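Local coordinates for uncharacterized N-acetyltransferase D2E76_00625 (Mycobacteroides abscessus, PDB 6YCA), which binds acetyl coenzyme A and probably transfers its acetyl group to an amine as a GCN5-related N-acetyltransferase of the Eis type, though it cannot modify aminoglycosides, at residues A[174-179]-A[223-228]; A[194-199]-A[253-258]. All coordinates share one frame; numbering follows the deposited sequence.

Contact 1 (A[174-179]-A[223-228])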
loop_
_atom_site.group_PDB
_atom_site.type_symbol
_atom_site.label_atom_id
_atom_site.label_comp_id
_atom_site.label_asym_id
_atom_site.label_seq_id
_atom_site.Cartn_x
_atom_site.Cartn_y
_atom_site.Cartn_z
ATOM N N ALA A 174 1.055 -42.882 -2.622
ATOM C CA ALA A 174 1.078 -43.011 -4.073
ATOM C C ALA A 174 1.580 -41.755 -4.774
ATOM O O ALA A 174 1.650 -41.740 -6.008
ATOM C CB ALA A 174 -0.308 -43.384 -4.602
ATOM N N ILE A 175 1.915 -40.707 -4.023
ATOM C CA ILE A 175 2.457 -39.492 -4.613
ATOM C C ILE A 175 3.895 -39.744 -5.039
ATOM O O ILE A 175 4.683 -40.355 -4.303
ATOM C CB ILE A 175 2.356 -38.335 -3.601
ATOM C CG1 ILE A 175 0.906 -37.872 -3.469
ATOM C CG2 ILE A 175 3.251 -37.180 -3.988
ATOM C CD1 ILE A 175 0.327 -37.329 -4.750
ATOM N N ALA A 176 4.246 -39.285 -6.239
ATOM C CA ALA A 176 5.591 -39.449 -6.769
ATOM C C ALA A 176 6.076 -38.122 -7.334
ATOM O O ALA A 176 5.348 -37.455 -8.073
ATOM C CB ALA A 176 5.618 -40.526 -7.857
ATOM N N LEU A 177 7.302 -37.739 -6.984
ATOM C CA LEU A 177 7.888 -36.526 -7.532
ATOM C C LEU A 177 8.442 -36.851 -8.908
ATOM O O LEU A 177 9.201 -37.812 -9.066
ATOM C CB LEU A 177 9.013 -36.034 -6.623
ATOM C CG LEU A 177 8.665 -35.940 -5.139
ATOM C CD1 LEU A 177 9.862 -35.462 -4.332
ATOM C CD2 LEU A 177 7.463 -35.043 -4.911
ATOM N N LEU A 178 8.070 -36.045 -9.904
ATOM C CA LEU A 178 8.430 -36.332 -11.285
ATOM C C LEU A 178 8.925 -35.073 -11.986
ATOM O O LEU A 178 8.852 -34.968 -13.212
ATOM C CB LEU A 178 7.224 -36.919 -12.019
ATOM C CG LEU A 178 7.408 -37.596 -13.376
ATOM C CD1 LEU A 178 7.896 -39.031 -13.189
ATOM C CD2 LEU A 178 6.132 -37.529 -14.200
ATOM N N ASP A 179 9.463 -34.124 -11.217
ATOM C CA ASP A 179 9.714 -32.760 -11.671
ATOM C C ASP A 179 10.412 -32.668 -13.022
ATOM O O ASP A 179 9.790 -32.286 -14.019
ATOM C CB ASP A 179 10.488 -31.990 -10.603
ATOM C CG ASP A 179 9.935 -32.221 -9.216
ATOM O OD1 ASP A 179 8.694 -32.159 -9.067
ATOM O OD2 ASP A 179 10.730 -32.477 -8.285
ATOM N N VAL A 223 6.492 -30.891 -10.869
ATOM C CA VAL A 223 5.423 -31.746 -11.370
ATOM C C VAL A 223 5.341 -32.948 -10.445
ATOM O O VAL A 223 6.263 -33.773 -10.406
ATOM C CB VAL A 223 5.637 -32.185 -12.823
ATOM C CG1 VAL A 223 4.454 -33.025 -13.288
ATOM C CG2 VAL A 223 5.815 -30.982 -13.722
ATOM N N VAL A 224 4.248 -33.042 -9.705
ATOM C CA VAL A 224 3.992 -34.140 -8.787
ATOM C C VAL A 224 2.815 -34.935 -9.322
ATOM O O VAL A 224 1.809 -34.364 -9.757
ATOM C CB VAL A 224 3.733 -33.606 -7.368
ATOM C CG1 VAL A 224 3.189 -34.700 -6.473
ATOM C CG2 VAL A 224 5.024 -33.030 -6.800
ATOM N N THR A 225 2.949 -36.253 -9.306
ATOM C CA THR A 225 1.997 -37.130 -9.955
ATOM C C THR A 225 1.313 -38.035 -8.939
ATOM O O THR A 225 1.812 -38.269 -7.833
ATOM C CB THR A 225 2.699 -37.979 -11.028
ATOM O OG1 THR A 225 1.723 -38.694 -11.790
ATOM C CG2 THR A 225 3.639 -38.970 -10.385
ATOM N N HIS A 226 0.153 -38.537 -9.344
ATOM C CA HIS A 226 -0.644 -39.559 -8.692
ATOM C C HIS A 226 -1.070 -40.543 -9.770
ATOM O O HIS A 226 -1.089 -40.187 -10.953
ATOM C CB HIS A 226 -1.896 -38.930 -8.062
ATOM C CG HIS A 226 -2.735 -39.896 -7.281
ATOM N ND1 HIS A 226 -3.733 -40.651 -7.858
ATOM C CD2 HIS A 226 -2.722 -40.235 -5.970
ATOM C CE1 HIS A 226 -4.295 -41.415 -6.941
ATOM N NE2 HIS A 226 -3.704 -41.178 -5.785
ATOM N N PRO A 227 -1.358 -41.803 -9.413
ATOM C CA PRO A 227 -1.856 -42.744 -10.427
ATOM C C PRO A 227 -3.049 -42.232 -11.227
ATOM O O PRO A 227 -3.269 -42.680 -12.355
ATOM C CB PRO A 227 -2.216 -43.981 -9.599
ATOM C CG PRO A 227 -1.225 -43.963 -8.492
ATOM C CD PRO A 227 -0.972 -42.501 -8.171
ATOM N N ASP A 228 -3.810 -41.278 -10.683
ATOM C CA ASP A 228 -4.995 -40.766 -11.360
ATOM C C ASP A 228 -5.002 -39.242 -11.458
ATOM O O ASP A 228 -6.071 -38.626 -11.481
ATOM C CB ASP A 228 -6.276 -41.276 -10.701
ATOM C CG ASP A 228 -6.446 -42.779 -10.841
ATOM O OD1 ASP A 228 -6.222 -43.302 -11.948
ATOM O OD2 ASP A 228 -6.807 -43.441 -9.847
#
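The imidazole of His226 carries Pro227 CD over one face, near the ring's border, while Ile175 CD1 and Asp228 CA lie at its edge. CG of His226 is anti to the backbone N (chi1 -176°), and the ring is held in rotation by the Asp228 N-H: Asp228 N lies 2.9 Å from His226 ND1, close to the ring plane. Beside it, Ala174 CB rests against Pro227 CD at 3.7 Å. From here 174-179 runs antiparallel to 223-228. Ala176 and Thr225 form a hydrogen-bonded pair: Thr225 N points almost along the Ala176 C=O axis (N to O 3.0 Å, 174° at the hydrogen), whereas Ala176 N meets Thr225 O from above the carbonyl plane. On their face, Thr225 CG2, set between the backbone N and carbonyl carbon, touches Ala176 CB at 3.6 Å. Leu177 and Val224 are the next, non-hydrogen-bonded pair, on the other face; they lie side by side, Leu177 CD2 against Val224 CG2 at 3.7 Å, while Ile175 CG2 crosses to the other Val224 methyl, CG1. Beyond the ladder, Leu178 N bonds to Val223 O at 2.9 Å. Asp179 OD1 then takes the Val223 N-H on its anti lone pair at 3.1 Å, standing in for a backbone carbonyl, while OD2 forms a salt bridge with Arg44 of the second subunit. Strand 176-177 is thus the outermost strand beside 222-226 of the second GNAT domain, whose other neighbour is strand 229-235; helix 259-270 covers Ile175, Val224 and His226, and helix 184-192 packs on Val223 and Thr225.

Contact 2 (A[194-199]-A[253-258])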
loop_
_atom_site.group_PDB
_atom_site.type_symbol
_atom_site.label_atom_id
_atom_site.label_comp_id
_atom_site.label_asym_id
_atom_site.label_seq_id
_atom_site.Cartn_x
_atom_site.Cartn_y
_atom_site.Cartn_z
ATOM N N ALA A 194 -9.718 -36.682 -18.933
ATOM C CA ALA A 194 -10.491 -35.703 -18.181
ATOM C C ALA A 194 -11.974 -35.927 -18.429
ATOM O O ALA A 194 -12.415 -36.022 -19.580
ATOM C CB ALA A 194 -10.109 -34.293 -18.621
ATOM N N ALA A 195 -12.749 -36.008 -17.344
ATOM C CA ALA A 195 -14.172 -36.288 -17.442
ATOM C C ALA A 195 -15.063 -35.266 -16.753
ATOM O O ALA A 195 -16.289 -35.423 -16.790
ATOM C CB ALA A 195 -14.486 -37.685 -16.890
ATOM N N TRP A 196 -14.501 -34.220 -16.155
ATOM C CA TRP A 196 -15.318 -33.247 -15.447
ATOM C C TRP A 196 -16.046 -32.343 -16.433
ATOM O O TRP A 196 -15.553 -32.056 -17.529
ATOM C CB TRP A 196 -14.473 -32.407 -14.485
ATOM C CG TRP A 196 -13.487 -31.488 -15.130
ATOM C CD1 TRP A 196 -13.731 -30.235 -15.614
ATOM C CD2 TRP A 196 -12.091 -31.724 -15.320
ATOM N NE1 TRP A 196 -12.578 -29.687 -16.116
ATOM C CE2 TRP A 196 -11.554 -30.582 -15.947
ATOM C CE3 TRP A 196 -11.243 -32.796 -15.037
ATOM C CZ2 TRP A 196 -10.208 -30.484 -16.292
ATOM C CZ3 TRP A 196 -9.908 -32.697 -15.382
ATOM C CH2 TRP A 196 -9.404 -31.550 -16.004
ATOM N N THR A 197 -17.244 -31.912 -16.038
ATOM C CA THR A 197 -18.073 -31.090 -16.909
ATOM C C THR A 197 -17.418 -29.735 -17.138
ATOM O O THR A 197 -16.975 -29.079 -16.189
ATOM C CB THR A 197 -19.457 -30.902 -16.297
ATOM O OG1 THR A 197 -20.069 -32.181 -16.113
ATOM C CG2 THR A 197 -20.329 -30.069 -17.223
ATOM N N GLY A 198 -17.359 -29.319 -18.405
ATOM C CA GLY A 198 -16.703 -28.099 -18.808
ATOM C C GLY A 198 -15.330 -28.297 -19.417
ATOM O O GLY A 198 -14.815 -27.376 -20.060
ATOM N N SER A 199 -14.735 -29.473 -19.242
ATOM C CA SER A 199 -13.413 -29.740 -19.790
ATOM C C SER A 199 -13.430 -29.697 -21.316
ATOM O O SER A 199 -14.420 -30.046 -21.964
ATOM C CB SER A 199 -12.903 -31.098 -19.295
ATOM O OG SER A 199 -13.812 -32.138 -19.609
ATOM N N ASP A 253 -1.908 -25.902 -12.638
ATOM C CA ASP A 253 -2.712 -26.985 -13.197
ATOM C C ASP A 253 -2.865 -28.074 -12.144
ATOM O O ASP A 253 -1.868 -28.567 -11.606
ATOM C CB ASP A 253 -2.062 -27.553 -14.463
ATOM C CG ASP A 253 -3.083 -28.015 -15.494
ATOM O OD1 ASP A 253 -4.280 -27.678 -15.354
ATOM O OD2 ASP A 253 -2.689 -28.722 -16.443
ATOM N N LEU A 254 -4.112 -28.429 -11.836
ATOM C CA LEU A 254 -4.420 -29.534 -10.932
ATOM C C LEU A 254 -5.445 -30.404 -11.651
ATOM O O LEU A 254 -6.627 -30.057 -11.719
ATOM C CB LEU A 254 -4.972 -29.012 -9.613
ATOM C CG LEU A 254 -4.840 -29.875 -8.357
ATOM C CD1 LEU A 254 -5.352 -29.102 -7.153
ATOM C CD2 LEU A 254 -5.568 -31.198 -8.485
ATOM N N VAL A 255 -4.998 -31.537 -12.177
ATOM C CA VAL A 255 -5.861 -32.475 -12.879
ATOM C C VAL A 255 -6.009 -33.704 -11.999
ATOM O O VAL A 255 -5.011 -34.347 -11.653
ATOM C CB VAL A 255 -5.281 -32.843 -14.250
ATOM C CG1 VAL A 255 -6.185 -33.836 -14.945
ATOM C CG2 VAL A 255 -5.104 -31.596 -15.088
ATOM N N ALA A 256 -7.248 -34.030 -11.630
ATOM C CA ALA A 256 -7.519 -35.174 -10.763
ATOM C C ALA A 256 -8.768 -35.877 -11.269
ATOM O O ALA A 256 -9.866 -35.314 -11.201
ATOM C CB ALA A 256 -7.705 -34.730 -9.313
ATOM N N HIS A 257 -8.604 -37.113 -11.744
ATOM C CA HIS A 257 -9.689 -37.903 -12.314
ATOM C C HIS A 257 -10.364 -38.792 -11.288
ATOM O O HIS A 257 -11.202 -39.622 -11.656
ATOM C CB HIS A 257 -9.174 -38.759 -13.469
ATOM C CG HIS A 257 -8.383 -37.993 -14.479
ATOM N ND1 HIS A 257 -8.913 -36.944 -15.201
ATOM C CD2 HIS A 257 -7.103 -38.130 -14.897
ATOM C CE1 HIS A 257 -7.990 -36.463 -16.013
ATOM N NE2 HIS A 257 -6.883 -37.165 -15.850
ATOM N N SER A 258 -10.023 -38.633 -10.014
ATOM C CA SER A 258 -10.543 -39.472 -8.953
ATOM C C SER A 258 -10.582 -38.638 -7.685
ATOM O O SER A 258 -9.789 -37.709 -7.519
ATOM C CB SER A 258 -9.608 -40.668 -8.752
ATOM O OG SER A 258 -9.925 -41.390 -7.582
#
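Trp196 presents the outer rim of its benzene ring to Val255, CZ3 lying 3.9 Å from Val255 CG1, with that methyl in the indole plane. The two side chains cross at about a right angle. CG of Trp196 lies on the side between the backbone N and the carbonyl carbon (chi1 67°), and Ser199 CB sits 3.5 Å above one face of the indole, near the ring's border. Trp196 to Ser199 form a type II beta turn with Gly198 at its third position, closed by Ser199 N on Trp196 O; Ser199 OG bonds to the same oxygen at 2.7 Å, in the carbonyl plane, so one acceptor is gripped twice. Through Trp196 and Ala194 this loop, between helices 184-192 and 204-216, rests against the end of strand 248-256 in the second GNAT domain. His257, just past the strand, has CG anti to the carbonyl carbon and brings CE1 to 3.4 Å from Ala194 CA, a packing contact beside the indole. Its NE2 is hydrogen-bonded to Ile190 O, which helps fix the ring. On the loop side, Ser199 OG also pairs with Thr87 OG1, and Ala194 O accepts from Arg93 NH2.

Overall arrangement
The centres of contacts 1 and 2 are about 16 Å apart, on the same side of the chain's centre. Their segments alternate in sequence: 174-179, 194-199, 223-228, then 253-258. Contact 1 lies at the edge of the second GNAT region's strands, contact 2 nearer the centre of the chain; strand 229-235 runs between strands 222-226 and 248-256. The two meet directly where the strands end, Asp228 O lying 3.0 Å from His257 N in a probable hydrogen bond. Helix 184-192 connects their first segments. Contact 1 faces the second subunit, with a bound acetyl coenzyme A about 10 Å from the Leu177 side chain, whereas at contact 2 Ala256 packs on Arg384 of the third subunit.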